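Local coordinates for protein acetoacetate decarboxylase (Sphingomonas wittichii, PDB 5UPB) that is an acetoacetate decarboxylase-like enzyme of the lyase class, probably acting on keto acids through Schiff-base chemistry as in its family, at residues A25-T29 against T127-P131; L42-L47 against F99-V103; L141-V147 against L161-R167; S197-V202 against A252-L258. One frame throughout, in Å; residues are numbered along the deposited sequence.

Interaction 1. Residues A25-T29 against T127-P131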
loop_
_atom_site.group_PDB
_atom_site.type_symbol
_atom_site.label_atom_id
_atom_site.label_comp_id
_atom_site.label_asym_id
_atom_site.label_seq_id
_atom_site.Cartn_x
_atom_site.Cartn_y
_atom_site.Cartn_z
ATOM N N ALA A 25 -9.598 -3.571 20.349
ATOM C CA ALA A 25 -8.227 -3.294 19.922
ATOM C C ALA A 25 -7.230 -4.095 20.729
ATOM O O ALA A 25 -7.443 -4.392 21.919
ATOM C CB ALA A 25 -7.885 -1.809 20.070
ATOM N N ASP A 26 -6.123 -4.406 20.082
ATOM C CA ASP A 26 -4.912 -4.853 20.758
ATOM C C ASP A 26 -3.885 -3.735 20.698
ATOM O O ASP A 26 -3.667 -3.148 19.635
ATOM C CB ASP A 26 -4.384 -6.142 20.138
ATOM C CG ASP A 26 -5.395 -7.278 20.195
ATOM O OD1 ASP A 26 -6.228 -7.312 21.122
ATOM O OD2 ASP A 26 -5.354 -8.146 19.336
ATOM N N MET A 27 -3.209 -3.485 21.826
ATOM C CA MET A 27 -2.409 -2.276 21.997
ATOM C C MET A 27 -1.013 -2.646 22.471
ATOM O O MET A 27 -0.845 -3.542 23.315
ATOM C CB MET A 27 -3.006 -1.324 23.056
ATOM C CG MET A 27 -4.430 -0.890 22.773
ATOM S SD MET A 27 -4.495 0.240 21.429
ATOM C CE MET A 27 -3.833 1.709 22.185
ATOM N N LEU A 28 -0.029 -1.941 21.930
ATOM C CA LEU A 28 1.331 -1.901 22.459
ATOM C C LEU A 28 1.604 -0.469 22.885
ATOM O O LEU A 28 1.479 0.458 22.071
ATOM C CB LEU A 28 2.341 -2.362 21.402
ATOM C CG LEU A 28 3.809 -2.060 21.690
ATOM C CD1 LEU A 28 4.245 -2.801 22.972
ATOM C CD2 LEU A 28 4.702 -2.489 20.503
ATOM N N THR A 29 1.952 -0.276 24.150
ATOM C CA THR A 29 2.134 1.056 24.701
ATOM C C THR A 29 3.442 1.171 25.473
ATOM O O THR A 29 3.781 0.297 26.288
ATOM C CB THR A 29 0.949 1.411 25.606
ATOM O OG1 THR A 29 -0.256 1.354 24.830
ATOM C CG2 THR A 29 1.102 2.799 26.207
ATOM N N THR A 127 2.284 -1.260 11.538
ATOM C CA THR A 127 2.163 -2.685 11.829
ATOM C C THR A 127 2.308 -2.919 13.322
ATOM O O THR A 127 3.260 -2.434 13.933
ATOM C CB THR A 127 3.249 -3.512 11.129
ATOM O OG1 THR A 127 3.123 -3.414 9.702
ATOM C CG2 THR A 127 3.121 -4.966 11.591
ATOM N N LEU A 128 1.376 -3.682 13.884
ATOM C CA LEU A 128 1.494 -4.248 15.229
ATOM C C LEU A 128 1.652 -5.755 15.087
ATOM O O LEU A 128 0.811 -6.410 14.464
ATOM C CB LEU A 128 0.263 -3.937 16.071
ATOM C CG LEU A 128 0.259 -4.665 17.437
ATOM C CD1 LEU A 128 1.412 -4.203 18.303
ATOM C CD2 LEU A 128 -1.041 -4.422 18.165
ATOM N N ALA A 129 2.733 -6.309 15.626
ATOM C CA ALA A 129 2.930 -7.752 15.621
ATOM C C ALA A 129 2.947 -8.276 17.050
ATOM O O ALA A 129 3.771 -7.840 17.855
ATOM C CB ALA A 129 4.223 -8.157 14.924
ATOM N N ARG A 130 2.051 -9.192 17.347
ATOM C CA ARG A 130 2.053 -9.948 18.609
ATOM C C ARG A 130 2.092 -11.438 18.311
ATOM O O ARG A 130 1.610 -11.886 17.258
ATOM C CB ARG A 130 0.864 -9.604 19.507
ATOM C CG ARG A 130 0.713 -8.139 19.657
ATOM C CD ARG A 130 -0.126 -7.712 20.859
ATOM N NE ARG A 130 -1.378 -8.423 20.994
ATOM C CZ ARG A 130 -2.111 -8.448 22.111
ATOM N NH1 ARG A 130 -1.747 -7.769 23.220
ATOM N NH2 ARG A 130 -3.238 -9.128 22.109
ATOM N N PRO A 131 2.698 -12.222 19.194
ATOM C CA PRO A 131 2.775 -13.671 18.967
ATOM C C PRO A 131 1.399 -14.326 18.986
ATOM O O PRO A 131 0.608 -14.150 19.922
ATOM C CB PRO A 131 3.653 -14.153 20.111
ATOM C CG PRO A 131 3.403 -13.154 21.237
ATOM C CD PRO A 131 3.196 -11.836 20.529
#
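Arg130 spreads its guanidinium against the side chain of Asp26, with Asp26 CB 3.6 Å above one face and offset toward the rim. The pair ties strand 21-34 of the acetoacetate decarboxylase beta-barrel to the end of strand 125-129 and the loop that follows. The two are not sheet partners here: strand segments 25-29 and 127-129 run at 91° to each other, their axes 8.3 Å apart at closest approach, with no hydrogen bond between them. Carboxylate and guanidinium are stacked, their planes 23° apart. The salt bridge is long, Asp26 OD2 lying 3.6 Å from Arg130 NH2, and OD2 lies well out of the guanidinium plane; the attraction is one of charge with no N-H aimed at the oxygen. Directed bonds go elsewhere: Arg130 NH1 reaches Thr242 OG1, while Asp26 OD1 takes Ser244 OG and His132 of the second subunit, which brings the pair to a subunit interface. Replacing Arg130 by alanine is likely to leave the Asp26 carboxylate without its stacked positive charge and Thr242 OG1 without the NH1 donor. Beside this polar pair the two leucines meet. Leu128 holds CG opposite its own backbone N (chi1 173°), and its two methyls diverge onto strand 25-29. CD1 packs on Leu28 CB at 3.7 Å, whereas CD2 rests against the backbone of Asp26, 3.3 Å from Asp26 O.

Interaction 2. Residues L42-L47 against F99-V103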
loop_
_atom_site.group_PDB
_atom_site.type_symbol
_atom_site.label_atom_id
_atom_site.label_comp_id
_atom_site.label_asym_id
_atom_site.label_seq_id
_atom_site.Cartn_x
_atom_site.Cartn_y
_atom_site.Cartn_z
ATOM N N LEU A 42 3.334 21.922 21.910
ATOM C CA LEU A 42 2.443 21.179 21.032
ATOM C C LEU A 42 0.995 21.226 21.488
ATOM O O LEU A 42 0.113 20.764 20.749
ATOM C CB LEU A 42 2.870 19.713 20.953
ATOM C CG LEU A 42 4.252 19.425 20.394
ATOM C CD1 LEU A 42 4.530 17.908 20.479
ATOM C CD2 LEU A 42 4.364 19.973 18.950
ATOM N N LEU A 43 0.742 21.700 22.707
ATOM C CA LEU A 43 -0.625 21.654 23.186
ATOM C C LEU A 43 -1.389 22.865 22.711
ATOM O O LEU A 43 -0.872 23.980 22.773
ATOM C CB LEU A 43 -0.677 21.623 24.707
ATOM C CG LEU A 43 -0.088 20.371 25.337
ATOM C CD1 LEU A 43 -0.065 20.498 26.859
ATOM C CD2 LEU A 43 -0.933 19.198 24.905
ATOM N N PRO A 44 -2.641 22.691 22.315
ATOM C CA PRO A 44 -3.460 23.859 22.008
ATOM C C PRO A 44 -3.779 24.653 23.269
ATOM O O PRO A 44 -3.681 24.166 24.398
ATOM C CB PRO A 44 -4.734 23.250 21.413
ATOM C CG PRO A 44 -4.838 21.909 22.032
ATOM C CD PRO A 44 -3.410 21.434 22.186
ATOM N N ALA A 45 -4.103 25.922 23.056
ATOM C CA ALA A 45 -4.378 26.832 24.158
ATOM C C ALA A 45 -5.491 26.291 25.048
ATOM O O ALA A 45 -6.515 25.799 24.561
ATOM C CB ALA A 45 -4.769 28.205 23.615
ATOM N N GLY A 46 -5.273 26.347 26.359
ATOM C CA GLY A 46 -6.263 25.892 27.318
ATOM C C GLY A 46 -5.923 24.565 27.953
ATOM O O GLY A 46 -6.561 24.191 28.950
ATOM N N LEU A 47 -4.942 23.846 27.406
ATOM C CA LEU A 47 -4.436 22.610 27.985
ATOM C C LEU A 47 -3.077 22.862 28.609
ATOM O O LEU A 47 -2.228 23.547 28.032
ATOM C CB LEU A 47 -4.317 21.494 26.948
ATOM C CG LEU A 47 -5.600 21.071 26.235
ATOM C CD1 LEU A 47 -5.330 19.878 25.303
ATOM C CD2 LEU A 47 -6.682 20.758 27.264
ATOM N N PHE A 99 -3.670 14.523 25.305
ATOM C CA PHE A 99 -3.843 15.171 24.010
ATOM C C PHE A 99 -3.038 14.368 23.006
ATOM O O PHE A 99 -1.809 14.261 23.152
ATOM C CB PHE A 99 -3.373 16.626 24.012
ATOM C CG PHE A 99 -3.490 17.288 22.667
ATOM C CD1 PHE A 99 -4.732 17.592 22.134
ATOM C CD2 PHE A 99 -2.352 17.585 21.929
ATOM C CE1 PHE A 99 -4.840 18.178 20.897
ATOM C CE2 PHE A 99 -2.444 18.180 20.688
ATOM C CZ PHE A 99 -3.684 18.486 20.169
ATOM N N PRO A 100 -3.675 13.690 22.067
ATOM C CA PRO A 100 -2.911 12.872 21.097
ATOM C C PRO A 100 -2.358 13.730 19.952
ATOM O O PRO A 100 -2.896 13.796 18.852
ATOM C CB PRO A 100 -3.952 11.847 20.637
ATOM C CG PRO A 100 -5.245 12.615 20.702
ATOM C CD PRO A 100 -5.125 13.621 21.827
ATOM N N ALA A 101 -1.207 14.353 20.221
ATOM C CA ALA A 101 -0.637 15.371 19.322
ATOM C C ALA A 101 -0.363 14.823 17.932
ATOM O O ALA A 101 -0.699 15.461 16.935
ATOM C CB ALA A 101 0.661 15.912 19.915
ATOM N N PHE A 102 0.342 13.694 17.845
ATOM C CA PHE A 102 0.708 13.098 16.565
ATOM C C PHE A 102 0.098 11.702 16.490
ATOM O O PHE A 102 0.470 10.828 17.278
ATOM C CB PHE A 102 2.226 12.979 16.397
ATOM C CG PHE A 102 2.992 14.268 16.552
ATOM C CD1 PHE A 102 2.386 15.487 16.425
ATOM C CD2 PHE A 102 4.339 14.223 16.828
ATOM C CE1 PHE A 102 3.115 16.651 16.571
ATOM C CE2 PHE A 102 5.060 15.370 16.987
ATOM C CZ PHE A 102 4.440 16.585 16.852
ATOM N N VAL A 103 -0.742 11.475 15.487
ATOM C CA VAL A 103 -1.390 10.193 15.239
ATOM C C VAL A 103 -1.266 9.863 13.760
ATOM O O VAL A 103 -1.489 10.730 12.904
ATOM C CB VAL A 103 -2.874 10.235 15.639
ATOM C CG1 VAL A 103 -3.542 8.851 15.459
ATOM C CG2 VAL A 103 -3.008 10.724 17.071
#
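Pro44 sets its CD over the centre of the Phe99 ring, a CH-pi contact across the buried seam between the loop after helix 36-42 and strand 95-105 of the acetoacetate decarboxylase fold. The carbon stands 3.6 Å from the ring centroid and only 13° off the normal, the proline and phenylalanine approaching from opposite directions. A type II turn from Pro44 to Leu47, closed by Leu47 N to Pro44 O, brings a second loop residue to the same aromatic side chain.

Most of the remaining contacts are apolar. Leu43 CD2 slides past the root of the phenylalanine, 3.7 Å from Phe99 CB, while Leu47 crosses the side chain at about a right angle and places CD1 4.0 Å from Phe99 CD1. Phe99 enters this cluster because CG lies opposite the backbone N (chi1 178°). Were Phe99 shortened to alanine, Pro44 CD would probably lose the ring face it covers, and Leu43 and Leu47 their shared partner.

Farther along, the strand carries a classic beta bulge in which Ala101 and Phe102 both face Leu86. Leu42 CD1 touches Phe102 CZ at 3.9 Å, and Phe102 also stacks on Phe6 of the third subunit, so the packing of segment 42-47 extends to a subunit interface. One polar atom joins the otherwise apolar set: Leu42 O, 3.6 Å from Phe99 CE2.

Interaction 3. Residues L141-V147 against L161-R167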
loop_
_atom_site.group_PDB
_atom_site.type_symbol
_atom_site.label_atom_id
_atom_site.label_comp_id
_atom_site.label_asym_id
_atom_site.label_seq_id
_atom_site.Cartn_x
_atom_site.Cartn_y
_atom_site.Cartn_z
ATOM N N LEU A 141 1.084 -14.624 24.255
ATOM C CA LEU A 141 1.606 -13.743 25.293
ATOM C C LEU A 141 1.868 -14.538 26.579
ATOM O O LEU A 141 1.033 -15.317 27.034
ATOM C CB LEU A 141 0.635 -12.593 25.549
ATOM C CG LEU A 141 0.524 -11.665 24.349
ATOM C CD1 LEU A 141 -0.674 -10.759 24.544
ATOM C CD2 LEU A 141 1.808 -10.847 24.202
ATOM N N ARG A 142 3.061 -14.350 27.123
ATOM C CA ARG A 142 3.582 -15.047 28.286
ATOM C C ARG A 142 4.871 -14.354 28.701
ATOM O O ARG A 142 5.419 -13.516 27.979
ATOM C CB ARG A 142 3.875 -16.513 27.949
ATOM C CG ARG A 142 4.958 -16.648 26.875
ATOM C CD ARG A 142 5.230 -18.075 26.450
ATOM N NE ARG A 142 4.099 -18.741 25.820
ATOM C CZ ARG A 142 3.967 -20.064 25.757
ATOM N NH1 ARG A 142 4.892 -20.856 26.286
ATOM N NH2 ARG A 142 2.904 -20.597 25.170
ATOM N N GLU A 143 5.387 -14.759 29.836
ATOM C CA GLU A 143 6.703 -14.294 30.220
ATOM C C GLU A 143 7.695 -14.638 29.117
ATOM O O GLU A 143 7.692 -15.752 28.589
ATOM C CB GLU A 143 7.119 -14.980 31.511
ATOM C CG GLU A 143 6.182 -14.796 32.662
ATOM C CD GLU A 143 6.717 -15.442 33.917
ATOM O OE1 GLU A 143 7.789 -16.070 33.826
ATOM O OE2 GLU A 143 6.044 -15.382 34.980
ATOM N N GLY A 144 8.494 -13.670 28.706
ATOM C CA GLY A 144 9.431 -13.926 27.647
ATOM C C GLY A 144 8.942 -13.654 26.241
ATOM O O GLY A 144 9.769 -13.611 25.343
ATOM N N ALA A 145 7.646 -13.436 26.027
ATOM C CA ALA A 145 7.144 -13.086 24.697
ATOM C C ALA A 145 7.648 -11.724 24.229
ATOM O O ALA A 145 7.941 -10.834 25.026
ATOM C CB ALA A 145 5.613 -13.078 24.709
ATOM N N VAL A 146 7.725 -11.543 22.910
ATOM C CA VAL A 146 8.108 -10.246 22.358
ATOM C C VAL A 146 6.969 -9.738 21.492
ATOM O O VAL A 146 6.240 -10.524 20.878
ATOM C CB VAL A 146 9.441 -10.298 21.586
ATOM C CG1 VAL A 146 10.592 -10.523 22.582
ATOM C CG2 VAL A 146 9.435 -11.384 20.494
ATOM N N VAL A 147 6.772 -8.417 21.539
ATOM C CA VAL A 147 5.772 -7.679 20.767
ATOM C C VAL A 147 6.477 -6.523 20.071
ATOM O O VAL A 147 7.411 -5.937 20.631
ATOM C CB VAL A 147 4.660 -7.168 21.698
ATOM C CG1 VAL A 147 3.647 -6.360 20.933
ATOM C CG2 VAL A 147 4.011 -8.359 22.415
ATOM N N LEU A 161 8.435 0.661 18.323
ATOM C CA LEU A 161 8.145 0.284 19.707
ATOM C C LEU A 161 8.272 -1.217 19.849
ATOM O O LEU A 161 7.989 -1.970 18.912
ATOM C CB LEU A 161 6.731 0.594 20.152
ATOM C CG LEU A 161 6.203 1.993 20.288
ATOM C CD1 LEU A 161 4.810 1.865 20.898
ATOM C CD2 LEU A 161 7.136 2.827 21.140
ATOM N N GLY A 162 8.625 -1.649 21.059
ATOM C CA GLY A 162 8.681 -3.071 21.325
ATOM C C GLY A 162 8.574 -3.335 22.811
ATOM O O GLY A 162 8.733 -2.436 23.643
ATOM N N LEU A 163 8.296 -4.587 23.132
ATOM C CA LEU A 163 8.139 -5.038 24.518
ATOM C C LEU A 163 8.653 -6.462 24.617
ATOM O O LEU A 163 8.283 -7.302 23.792
ATOM C CB LEU A 163 6.662 -5.016 24.921
ATOM C CG LEU A 163 6.368 -5.333 26.366
ATOM C CD1 LEU A 163 6.896 -4.207 27.241
ATOM C CD2 LEU A 163 4.868 -5.515 26.526
ATOM N N THR A 164 9.481 -6.740 25.636
ATOM C CA THR A 164 9.782 -8.112 26.041
ATOM C C THR A 164 9.015 -8.344 27.339
ATOM O O THR A 164 9.292 -7.694 28.350
ATOM C CB THR A 164 11.268 -8.346 26.267
ATOM O OG1 THR A 164 11.990 -8.057 25.074
ATOM C CG2 THR A 164 11.502 -9.801 26.645
ATOM N N VAL A 165 8.039 -9.246 27.300
ATOM C CA VAL A 165 7.109 -9.414 28.415
ATOM C C VAL A 165 7.844 -10.021 29.593
ATOM O O VAL A 165 8.612 -10.975 29.427
ATOM C CB VAL A 165 5.929 -10.288 27.982
ATOM C CG1 VAL A 165 5.011 -10.650 29.202
ATOM C CG2 VAL A 165 5.141 -9.587 26.866
ATOM N N THR A 166 7.642 -9.447 30.777
ATOM C CA THR A 166 8.224 -9.992 32.002
ATOM C C THR A 166 7.189 -10.589 32.938
ATOM O O THR A 166 7.521 -11.487 33.702
ATOM C CB THR A 166 9.008 -8.923 32.777
ATOM O OG1 THR A 166 8.177 -7.793 33.058
ATOM C CG2 THR A 166 10.206 -8.449 31.990
ATOM N N ARG A 167 5.936 -10.153 32.881
ATOM C CA ARG A 167 4.950 -10.676 33.812
ATOM C C ARG A 167 3.561 -10.307 33.336
ATOM O O ARG A 167 3.369 -9.379 32.535
ATOM C CB ARG A 167 5.151 -10.133 35.237
ATOM C CG ARG A 167 5.136 -8.603 35.286
ATOM C CD ARG A 167 4.938 -8.105 36.712
ATOM N NE ARG A 167 5.041 -6.652 36.785
ATOM C CZ ARG A 167 4.042 -5.801 36.532
ATOM N NH1 ARG A 167 2.837 -6.219 36.186
ATOM N NH2 ARG A 167 4.242 -4.511 36.663
#
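Val165 plants its two methyls against the turn Arg142-Ala145. CG2 meets Ala145 CB at 4.1 Å and comes near Leu141 CD2, whereas CG1, opposite the backbone N at chi1 172°, presses against Arg142 O at 3.1 Å, a tight fit. Trp213 adds to the apolar surroundings of both Leu141 and Val165. On the same side of the strands, Val147 CB faces Leu163 CB at 4.4 Å, and both side chains also pack on Leu28.

These residues sit at the open end of the beta hairpin made by strands 146-153 and 156-166, part of the family's beta-barrel. Val147 and Leu163 form an antiparallel hydrogen-bonded pair: Val147 N bonds Leu163 O and Leu163 N returns a bond to Val147 O. Val146 and Thr164 make the adjoining non-hydrogen-bonded pair. Their side chains lie side by side on the other face, Val146 CG1 3.8 Å from Thr164 OG1, and both pack on Leu73 of the second subunit.

Beyond the pair, Val165 N gives Ala145 O a nearly straight bond of 2.8 Å (174° at the hydrogen). A type II turn from Arg142 to Ala145 then swings the chain so that Gly144 N meets Val165 O at 2.8 Å. Gly144 has a positive phi of 91°, a backbone shape in which a CB would collide with the O of Glu143. At the solvent-facing end the aliphatic part of Glu143 lies by Thr166 O, with CG 3.7 Å away, and Arg167 forms a salt bridge to Asp173.

Interaction 4. Residues S197-V202 against A252-L258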
loop_
_atom_site.group_PDB
_atom_site.type_symbol
_atom_site.label_atom_id
_atom_site.label_comp_id
_atom_site.label_asym_id
_atom_site.label_seq_id
_atom_site.Cartn_x
_atom_site.Cartn_y
_atom_site.Cartn_z
ATOM N N SER A 197 -12.076 26.399 15.073
ATOM C CA SER A 197 -10.979 26.078 15.985
ATOM C C SER A 197 -11.528 25.985 17.409
ATOM O O SER A 197 -11.826 26.999 18.045
ATOM C CB SER A 197 -9.861 27.112 15.895
ATOM O OG SER A 197 -8.807 26.732 16.772
ATOM N N GLU A 198 -11.641 24.775 17.929
ATOM C CA GLU A 198 -12.230 24.614 19.256
ATOM C C GLU A 198 -11.676 23.385 19.971
ATOM O O GLU A 198 -11.394 22.340 19.369
ATOM C CB GLU A 198 -13.771 24.519 19.193
ATOM C CG GLU A 198 -14.280 23.411 18.254
ATOM C CD GLU A 198 -15.720 23.580 17.834
ATOM O OE1 GLU A 198 -16.303 24.673 18.012
ATOM O OE2 GLU A 198 -16.276 22.630 17.257
ATOM N N LEU A 199 -11.496 23.551 21.270
ATOM C CA LEU A 199 -11.096 22.464 22.150
ATOM C C LEU A 199 -12.311 21.610 22.442
ATOM O O LEU A 199 -13.391 22.131 22.740
ATOM C CB LEU A 199 -10.488 23.059 23.429
ATOM C CG LEU A 199 -9.741 22.207 24.445
ATOM C CD1 LEU A 199 -8.437 21.752 23.845
ATOM C CD2 LEU A 199 -9.469 23.067 25.696
ATOM N N VAL A 200 -12.121 20.287 22.379
ATOM C CA VAL A 200 -13.194 19.338 22.605
ATOM C C VAL A 200 -12.711 18.292 23.604
ATOM O O VAL A 200 -11.517 18.123 23.830
ATOM C CB VAL A 200 -13.647 18.657 21.291
ATOM C CG1 VAL A 200 -14.164 19.676 20.300
ATOM C CG2 VAL A 200 -12.476 17.906 20.652
ATOM N N GLU A 201 -13.660 17.563 24.176
ATOM C CA GLU A 201 -13.384 16.507 25.162
ATOM C C GLU A 201 -14.144 15.251 24.776
ATOM O O GLU A 201 -15.315 15.345 24.400
ATOM C CB GLU A 201 -13.814 16.936 26.560
ATOM C CG GLU A 201 -13.447 15.966 27.640
ATOM C CD GLU A 201 -14.004 16.384 28.976
ATOM O OE1 GLU A 201 -14.709 17.402 29.046
ATOM O OE2 GLU A 201 -13.806 15.649 29.945
ATOM N N VAL A 202 -13.447 14.112 24.663
ATOM C CA VAL A 202 -14.113 12.840 24.418
ATOM C C VAL A 202 -14.087 12.025 25.712
ATOM O O VAL A 202 -13.028 11.883 26.339
ATOM C CB VAL A 202 -13.503 12.083 23.233
ATOM C CG1 VAL A 202 -12.081 11.923 23.433
ATOM C CG2 VAL A 202 -14.139 10.739 23.097
ATOM N N ALA A 252 -17.162 14.121 20.264
ATOM C CA ALA A 252 -16.511 14.901 21.308
ATOM C C ALA A 252 -17.305 16.175 21.614
ATOM O O ALA A 252 -17.795 16.858 20.711
ATOM C CB ALA A 252 -15.087 15.253 20.882
ATOM N N THR A 253 -17.423 16.490 22.909
ATOM C CA THR A 253 -18.126 17.690 23.353
ATOM C C THR A 253 -17.216 18.900 23.250
ATOM O O THR A 253 -16.049 18.876 23.667
ATOM C CB THR A 253 -18.604 17.541 24.807
ATOM O OG1 THR A 253 -19.465 16.407 24.909
ATOM C CG2 THR A 253 -19.390 18.778 25.269
ATOM N N ARG A 254 -17.774 19.983 22.757
ATOM C CA ARG A 254 -17.023 21.224 22.679
ATOM C C ARG A 254 -16.860 21.825 24.072
ATOM O O ARG A 254 -17.831 21.960 24.817
ATOM C CB ARG A 254 -17.745 22.213 21.761
ATOM C CG ARG A 254 -17.168 23.615 21.785
ATOM C CD ARG A 254 -18.023 24.549 20.935
ATOM N NE ARG A 254 -17.972 25.904 21.474
ATOM C CZ ARG A 254 -17.147 26.847 21.048
ATOM N NH1 ARG A 254 -16.306 26.597 20.045
ATOM N NH2 ARG A 254 -17.169 28.046 21.629
ATOM N N LEU A 255 -15.632 22.233 24.399
ATOM C CA LEU A 255 -15.310 22.924 25.641
ATOM C C LEU A 255 -15.260 24.436 25.477
ATOM O O LEU A 255 -15.859 25.156 26.270
ATOM C CB LEU A 255 -13.959 22.446 26.178
ATOM C CG LEU A 255 -13.860 20.984 26.587
ATOM C CD1 LEU A 255 -12.392 20.622 26.847
ATOM C CD2 LEU A 255 -14.711 20.744 27.825
ATOM N N GLU A 256 -14.536 24.935 24.478
ATOM C CA GLU A 256 -14.383 26.368 24.291
ATOM C C GLU A 256 -13.719 26.604 22.940
ATOM O O GLU A 256 -13.072 25.709 22.396
ATOM C CB GLU A 256 -13.549 26.977 25.428
ATOM C CG GLU A 256 -12.122 26.456 25.503
ATOM C CD GLU A 256 -11.617 26.298 26.925
ATOM O OE1 GLU A 256 -12.449 26.160 27.851
ATOM O OE2 GLU A 256 -10.382 26.295 27.114
ATOM N N SER A 257 -13.877 27.812 22.411
ATOM C CA SER A 257 -13.125 28.196 21.214
ATOM C C SER A 257 -11.659 28.468 21.530
ATOM O O SER A 257 -11.282 28.770 22.668
ATOM C CB SER A 257 -13.712 29.444 20.561
ATOM O OG SER A 257 -14.980 29.157 20.013
ATOM N N LEU A 258 -10.828 28.363 20.487
ATOM C CA LEU A 258 -9.400 28.682 20.556
ATOM C C LEU A 258 -9.046 29.887 19.672
ATOM O O LEU A 258 -9.769 30.208 18.725
ATOM C CB LEU A 258 -8.556 27.476 20.141
ATOM C CG LEU A 258 -8.712 26.252 21.027
ATOM C CD1 LEU A 258 -7.598 25.282 20.791
ATOM C CD2 LEU A 258 -8.733 26.701 22.477
#
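Glu198 takes a chi1 of 55°, which wedges CG between its backbone N and carbonyl carbon, and Arg254 carries CG opposite its N (chi1 171°) before bending at chi3; the two side chains then cross at about a right angle. In a salt bridge, Arg254 NH1 donates to Glu198 OE1 at 2.8 Å, the carboxylate and guanidinium planes 62° apart, meeting the oxygen on the anti side, somewhat out of the carboxylate plane. The guanidinium is held from a second quarter too: NH1 and NH2 of Arg254 both donate to Ser257 OG, which lies in the guanidinium plane and should fix its rotation. Glu198 OE1 also bonds Thr194 of the third subunit and OE2 forms a salt bridge with Arg184, so this buried carboxylate has several partners.

Beneath these groups the C-terminal strand 253-257 pairs antiparallel with strand 196-202, at the edge of the fold facing the third subunit. A classic beta bulge interrupts the pairing, Leu255 and Glu256 both facing Leu199. Leu199 O accepts Leu255 N at 2.8 Å and, weakly, Glu256 N at 3.5 Å, while Leu199 N gives its hydrogen to Glu256 O. Beyond the bulge Glu201 and Thr253 exchange two backbone bonds.

Apolar contacts line both the bulge and the Ala252 end. Leu199 CG lies 3.9 Å from Leu255 CD1, and Val200 CB packs on Ala252 CB at 3.7 Å. Leu255 CD2 rests by Glu201 OE1, whose partner oxygen OE2 forms a salt bridge with Arg95. At the terminus Leu258 N bonds Ser197 O at 3.0 Å, and Leu258 CB lies 3.5 Å from Ser197 OG, itself bonded to His183.

Overall arrangement
From the N terminus, strand 21-34 opens interaction 1, whose loop closes at 127-131, with 97 residues between the segments. Interaction 2 opens and closes within that span, joining the loop after helix 36-42 to strand 95-105. Interaction 3 then closes a hairpin over 13 residues, and interaction 4 brings the C terminus back to strand 196-202; none of the loops cross. Two pairs form. Interactions 1 and 3, centres 11 Å apart, meet where Arg130 and Pro131 pack on Leu141, Val146 and Val147, beside the second subunit. Interactions 2 and 4, centres 12 Å apart across the chain's centre from the first pair, meet through Pro44 and Leu47 against Leu199 and Leu258, beside the third subunit.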